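Local coordinates for protein nonribosomal peptide synthase (Streptomyces sp. MJ635-86F5, PDB 5JJP) that probably activates an aliphatic beta-amino acid by ATP-dependent adenylation, as a nonribosomal peptide synthase adenylation enzyme of the ANL family, at residues A[350-355]-A[432-437]; A[378-383]-A[422-427]. All coordinates share one frame; numbering follows the deposited sequence.

Contact 1. Residues A[350-355]-A[432-437]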
loop_
_atom_site.group_PDB
_atom_site.type_symbol
_atom_site.label_atom_id
_atom_site.label_comp_id
_atom_site.label_asym_id
_atom_site.label_seq_id
_atom_site.Cartn_x
_atom_site.Cartn_y
_atom_site.Cartn_z
ATOM N N LEU A 350 -6.073 -7.231 29.644
ATOM C CA LEU A 350 -6.083 -6.252 28.558
ATOM C C LEU A 350 -7.334 -6.367 27.686
ATOM O O LEU A 350 -7.638 -7.434 27.141
ATOM C CB LEU A 350 -4.844 -6.431 27.689
ATOM C CG LEU A 350 -4.567 -5.253 26.759
ATOM C CD1 LEU A 350 -3.906 -4.091 27.512
ATOM C CD2 LEU A 350 -3.694 -5.746 25.612
ATOM N N GLU A 351 -8.027 -5.253 27.507
ATOM C CA GLU A 351 -9.300 -5.261 26.784
ATOM C C GLU A 351 -9.245 -4.633 25.392
ATOM O O GLU A 351 -10.050 -4.968 24.527
ATOM C CB GLU A 351 -10.339 -4.524 27.610
ATOM C CG GLU A 351 -10.281 -4.861 29.095
ATOM C CD GLU A 351 -11.535 -4.444 29.823
ATOM O OE1 GLU A 351 -11.444 -3.540 30.683
ATOM O OE2 GLU A 351 -12.611 -5.007 29.497
ATOM N N ARG A 352 -8.270 -3.747 25.187
ATOM C CA ARG A 352 -8.138 -2.954 23.963
ATOM C C ARG A 352 -6.667 -2.760 23.638
ATOM O O ARG A 352 -5.918 -2.229 24.455
ATOM C CB ARG A 352 -8.802 -1.577 24.121
ATOM C CG ARG A 352 -8.838 -0.779 22.827
ATOM C CD ARG A 352 -9.603 0.525 22.958
ATOM N NE ARG A 352 -11.050 0.370 22.792
ATOM C CZ ARG A 352 -11.937 0.269 23.775
ATOM N NH1 ARG A 352 -11.561 0.293 25.055
ATOM N NH2 ARG A 352 -13.220 0.152 23.469
ATOM N N LEU A 353 -6.262 -3.159 22.437
ATOM C CA LEU A 353 -4.890 -2.957 21.961
ATOM C C LEU A 353 -4.661 -1.475 21.649
ATOM O O LEU A 353 -5.486 -0.843 20.998
ATOM C CB LEU A 353 -4.690 -3.771 20.700
ATOM C CG LEU A 353 -3.470 -4.669 20.575
ATOM C CD1 LEU A 353 -3.350 -5.635 21.730
ATOM C CD2 LEU A 353 -3.633 -5.430 19.274
ATOM N N THR A 354 -3.573 -0.905 22.134
ATOM C CA THR A 354 -3.249 0.467 21.792
ATOM C C THR A 354 -2.893 0.630 20.306
ATOM O O THR A 354 -2.391 -0.319 19.654
ATOM C CB THR A 354 -2.101 1.026 22.666
ATOM O OG1 THR A 354 -1.970 2.424 22.432
ATOM C CG2 THR A 354 -0.744 0.326 22.401
ATOM N N ILE A 355 -3.104 1.833 19.775
ATOM C CA ILE A 355 -2.575 2.171 18.454
ATOM C C ILE A 355 -1.335 3.052 18.581
ATOM O O ILE A 355 -0.777 3.505 17.587
ATOM C CB ILE A 355 -3.656 2.810 17.534
ATOM C CG1 ILE A 355 -4.239 4.079 18.148
ATOM C CG2 ILE A 355 -4.781 1.818 17.274
ATOM C CD1 ILE A 355 -5.181 4.851 17.240
ATOM N N ARG A 432 -0.212 7.582 24.407
ATOM C CA ARG A 432 -0.636 6.629 23.397
ATOM C C ARG A 432 -2.141 6.726 23.187
ATOM O O ARG A 432 -2.895 6.987 24.128
ATOM C CB ARG A 432 -0.239 5.200 23.803
ATOM C CG ARG A 432 1.268 5.017 23.945
ATOM C CD ARG A 432 1.642 3.554 24.143
ATOM N NE ARG A 432 3.058 3.319 23.836
ATOM C CZ ARG A 432 4.076 3.535 24.678
ATOM N NH1 ARG A 432 3.866 4.008 25.919
ATOM N NH2 ARG A 432 5.319 3.287 24.274
ATOM N N LEU A 433 -2.586 6.461 21.968
ATOM C CA LEU A 433 -3.998 6.477 21.684
ATOM C C LEU A 433 -4.618 5.101 21.705
ATOM O O LEU A 433 -3.933 4.078 21.586
ATOM C CB LEU A 433 -4.263 7.136 20.317
ATOM C CG LEU A 433 -3.674 8.519 20.106
ATOM C CD1 LEU A 433 -4.143 9.109 18.792
ATOM C CD2 LEU A 433 -4.048 9.429 21.262
ATOM N N TYR A 434 -5.939 5.104 21.819
ATOM C CA TYR A 434 -6.768 3.867 21.813
ATOM C C TYR A 434 -7.986 4.125 20.937
ATOM O O TYR A 434 -8.790 5.018 21.201
ATOM C CB TYR A 434 -7.178 3.451 23.258
ATOM C CG TYR A 434 -5.968 3.122 24.135
ATOM C CD1 TYR A 434 -5.604 1.811 24.423
ATOM C CD2 TYR A 434 -5.173 4.130 24.625
ATOM C CE1 TYR A 434 -4.475 1.518 25.189
ATOM C CE2 TYR A 434 -4.051 3.858 25.369
ATOM C CZ TYR A 434 -3.713 2.560 25.665
ATOM O OH TYR A 434 -2.587 2.357 26.410
ATOM N N PHE A 435 -8.107 3.340 19.885
ATOM C CA PHE A 435 -9.165 3.508 18.915
ATOM C C PHE A 435 -10.535 3.165 19.493
ATOM O O PHE A 435 -10.689 2.123 20.081
ATOM C CB PHE A 435 -8.847 2.617 17.707
ATOM C CG PHE A 435 -9.900 2.646 16.630
ATOM C CD1 PHE A 435 -10.099 3.783 15.865
ATOM C CD2 PHE A 435 -10.690 1.538 16.392
ATOM C CE1 PHE A 435 -11.057 3.809 14.874
ATOM C CE2 PHE A 435 -11.657 1.558 15.407
ATOM C CZ PHE A 435 -11.837 2.694 14.642
ATOM N N CYS A 436 -11.525 4.032 19.277
ATOM C CA CYS A 436 -12.902 3.848 19.795
ATOM C C CYS A 436 -14.017 3.854 18.737
ATOM O O CYS A 436 -15.182 3.934 19.088
ATOM C CB CYS A 436 -13.231 4.961 20.790
ATOM S SG CYS A 436 -12.209 4.852 22.237
ATOM N N GLY A 437 -13.661 3.770 17.462
ATOM C CA GLY A 437 -14.645 3.738 16.395
ATOM C C GLY A 437 -14.672 5.009 15.561
ATOM O O GLY A 437 -13.988 5.975 15.841
#
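T354 has OG1 anti to its backbone N (chi1 -171°), and this torsion turns the hydroxyl to the backbone of L433. Y434 has CG anti to its carbonyl carbon (chi1 -62°), which lays the ring against T354. The T354 hydroxyl donates to L433 O at 2.7 Å from OG1, in the plane of that carbonyl. The same oxygen accepts I355 N at 3.0 Å, from above the carbonyl plane. Two donors from adjacent residues therefore grip one acceptor. The T354 hydroxyl also bonds to the backbone N of G356.

T354 CB lies over one face of the Y434 ring, 3.5 Å from CE1, and the hydroxyl sits over the same ring, toward its rim. At the far end of that ring, Y434 OH bonds to D428. The buried I355 packs against L433, with its CG1 3.7 Å from L433 CB. Its CG2 reaches F435 CB more loosely, at 4.2 Å. R352 crosses Y434 obliquely, with CD 3.8 Å from Y434 CB. Its chain bends at chi3, and NE makes a weak bond to F435 O.

The contact fastens the irregular connection between strands 338-341 and 363-367 to strand 433-438. Its firm polar bonds converge on L433 O, where backbone and hydroxyl donors act together. The R352 N-H bond is weak, but its side chain still packs against Y434; the strong polar bonds come from T354 and I355.

Contact 2. Residues A[378-383]-A[422-427]; sequences GVVGEI and GDLAYR
E382 reaches past D423 O to the backbone of G422, where the partner chain turns a corner. Its CB lies 3.9 Å from D423 O. CG is anti to the backbone N (chi1 -178°) and passes the same carbonyl oxygen at 3.6 Å. The chain stays extended, bringing CD near G422. OE2 at the tip accepts G422 N at 3.0 Å, using its anti lone pair. The other oxygen, OE1, forms a salt bridge with R420. The carboxylate is thus held at both oxygens, which probably stabilises its charged form.

The backbones pair as an antiparallel beta ladder. G381 and A425 form a hydrogen-bonded pair, with reciprocal N-H to O bonds. E382 and L424 follow as a non-hydrogen-bonded pair. I383 N then donates to D423 O, nearly along the C=O axis. On the 378-379 side a water comes between the segments: it donates to V379 O and accepts from R427 N. Beyond it G378 N bonds to R427 O at 2.9 Å.

Side chains pack on both faces. I383 CD1 meets A425 CB at 3.8 Å, on the face opposite E382 and L424. V380 CG1 touches L424 CB, the two side chains crossing at about a right angle. V380 CG2 lies at the edge of the Y426 ring.

Strand 381-386 lies between 363-367 and 417-427 in an antiparallel sheet. I383 and A425 both touch V366 of strand 363-367. On its other edge, 422-427 pairs with 433-438, whose L433 also packs against I383.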
loop_
_atom_site.group_PDB
_atom_site.type_symbol
_atom_site.label_atom_id
_atom_site.label_comp_id
_atom_site.label_asym_id
_atom_site.label_seq_id
_atom_site.Cartn_x
_atom_site.Cartn_y
_atom_site.Cartn_z
ATOM N N GLY A 378 -7.977 9.640 28.884
ATOM C CA GLY A 378 -9.240 8.964 29.047
ATOM C C GLY A 378 -10.419 9.599 28.330
ATOM O O GLY A 378 -11.456 8.958 28.127
ATOM N N VAL A 379 -10.265 10.828 27.862
ATOM C CA VAL A 379 -11.375 11.523 27.235
ATOM C C VAL A 379 -11.293 11.346 25.713
ATOM O O VAL A 379 -10.254 11.616 25.086
ATOM C CB VAL A 379 -11.384 13.025 27.600
ATOM C CG1 VAL A 379 -12.466 13.766 26.805
ATOM C CG2 VAL A 379 -11.597 13.207 29.096
ATOM N N VAL A 380 -12.404 10.901 25.141
ATOM C CA VAL A 380 -12.496 10.603 23.747
ATOM C C VAL A 380 -12.601 11.863 22.904
ATOM O O VAL A 380 -13.352 12.765 23.232
ATOM C CB VAL A 380 -13.733 9.722 23.471
ATOM C CG1 VAL A 380 -14.067 9.667 21.974
ATOM C CG2 VAL A 380 -13.502 8.328 24.009
ATOM N N GLY A 381 -11.869 11.890 21.791
ATOM C CA GLY A 381 -11.937 12.970 20.780
ATOM C C GLY A 381 -11.609 12.383 19.414
ATOM O O GLY A 381 -11.446 11.170 19.291
ATOM N N GLU A 382 -11.518 13.245 18.404
ATOM C CA GLU A 382 -11.225 12.822 17.033
ATOM C C GLU A 382 -9.728 12.888 16.759
ATOM O O GLU A 382 -9.071 13.865 17.150
ATOM C CB GLU A 382 -11.911 13.728 16.029
ATOM C CG GLU A 382 -11.664 13.293 14.600
ATOM C CD GLU A 382 -12.420 14.132 13.582
ATOM O OE1 GLU A 382 -12.921 15.216 13.962
ATOM O OE2 GLU A 382 -12.429 13.727 12.401
ATOM N N ILE A 383 -9.188 11.839 16.127
ATOM C CA ILE A 383 -7.736 11.831 15.793
ATOM C C ILE A 383 -7.491 12.750 14.609
ATOM O O ILE A 383 -8.158 12.613 13.603
ATOM C CB ILE A 383 -7.176 10.437 15.433
ATOM C CG1 ILE A 383 -7.340 9.464 16.591
ATOM C CG2 ILE A 383 -5.700 10.523 15.082
ATOM C CD1 ILE A 383 -7.191 8.005 16.171
ATOM N N GLY A 422 -11.624 11.235 11.042
ATOM C CA GLY A 422 -12.942 10.652 11.295
ATOM C C GLY A 422 -12.898 9.525 12.306
ATOM O O GLY A 422 -13.890 8.824 12.483
ATOM N N ASP A 423 -11.755 9.286 12.937
ATOM C CA ASP A 423 -11.654 8.253 13.968
ATOM C C ASP A 423 -11.746 8.875 15.372
ATOM O O ASP A 423 -11.151 9.920 15.633
ATOM C CB ASP A 423 -10.313 7.492 13.859
ATOM C CG ASP A 423 -10.172 6.695 12.593
ATOM O OD1 ASP A 423 -11.201 6.211 12.063
ATOM O OD2 ASP A 423 -9.013 6.518 12.127
ATOM N N LEU A 424 -12.436 8.183 16.287
ATOM C CA LEU A 424 -12.479 8.564 17.685
ATOM C C LEU A 424 -11.456 7.771 18.488
ATOM O O LEU A 424 -11.131 6.631 18.152
ATOM C CB LEU A 424 -13.842 8.268 18.237
ATOM C CG LEU A 424 -14.991 9.050 17.586
ATOM C CD1 LEU A 424 -16.311 8.612 18.192
ATOM C CD2 LEU A 424 -14.796 10.532 17.811
ATOM N N ALA A 425 -10.914 8.396 19.518
ATOM C CA ALA A 425 -9.953 7.737 20.369
ATOM C C ALA A 425 -9.722 8.540 21.643
ATOM O O ALA A 425 -10.064 9.702 21.722
ATOM C CB ALA A 425 -8.615 7.535 19.621
ATOM N N TYR A 426 -9.124 7.900 22.628
ATOM C CA TYR A 426 -8.654 8.588 23.819
ATOM C C TYR A 426 -7.191 8.253 23.979
ATOM O O TYR A 426 -6.663 7.312 23.346
ATOM C CB TYR A 426 -9.431 8.178 25.104
ATOM C CG TYR A 426 -9.286 6.711 25.469
ATOM C CD1 TYR A 426 -10.248 5.768 25.053
ATOM C CD2 TYR A 426 -8.185 6.253 26.181
ATOM C CE1 TYR A 426 -10.111 4.404 25.343
ATOM C CE2 TYR A 426 -8.045 4.882 26.481
ATOM C CZ TYR A 426 -9.019 3.973 26.051
ATOM O OH TYR A 426 -8.896 2.631 26.328
ATOM N N ARG A 427 -6.561 9.026 24.858
ATOM C CA ARG A 427 -5.138 8.990 25.121
ATOM C C ARG A 427 -4.927 8.409 26.530
ATOM O O ARG A 427 -5.742 8.636 27.407
ATOM C CB ARG A 427 -4.642 10.436 25.036
ATOM C CG ARG A 427 -3.140 10.613 24.881
ATOM C CD ARG A 427 -2.689 11.994 25.360
ATOM N NE ARG A 427 -3.463 13.059 24.734
ATOM C CZ ARG A 427 -4.214 13.952 25.370
ATOM N NH1 ARG A 427 -4.317 13.966 26.701
ATOM N NH2 ARG A 427 -4.872 14.859 24.657
HETATM O O HOH W 1 -8.055 11.216 25.981
#

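Both contacts belong to the same antiparallel sheet region, and their centres lie about 10 Å apart. Strands 417-427 and 433-438 are neighbours in the sheet and join them: Y434 N probably bonds to Y426 O, and L424 N to G437 O. The nearly parallel rings of Y426 and Y434 also meet. Each contact is partly buried. I355 and L433 are buried in contact 1; G381, E382, I383, D423 and A425 are buried in contact 2. R352 in contact 1 and G378 to V380 in contact 2 are exposed. Contact 2 is antiparallel strand pairing, strongly twisted and water-bridged at one end, carried mainly by backbone bonds. Contact 1 brings an irregular segment to a strand and relies more on side chains.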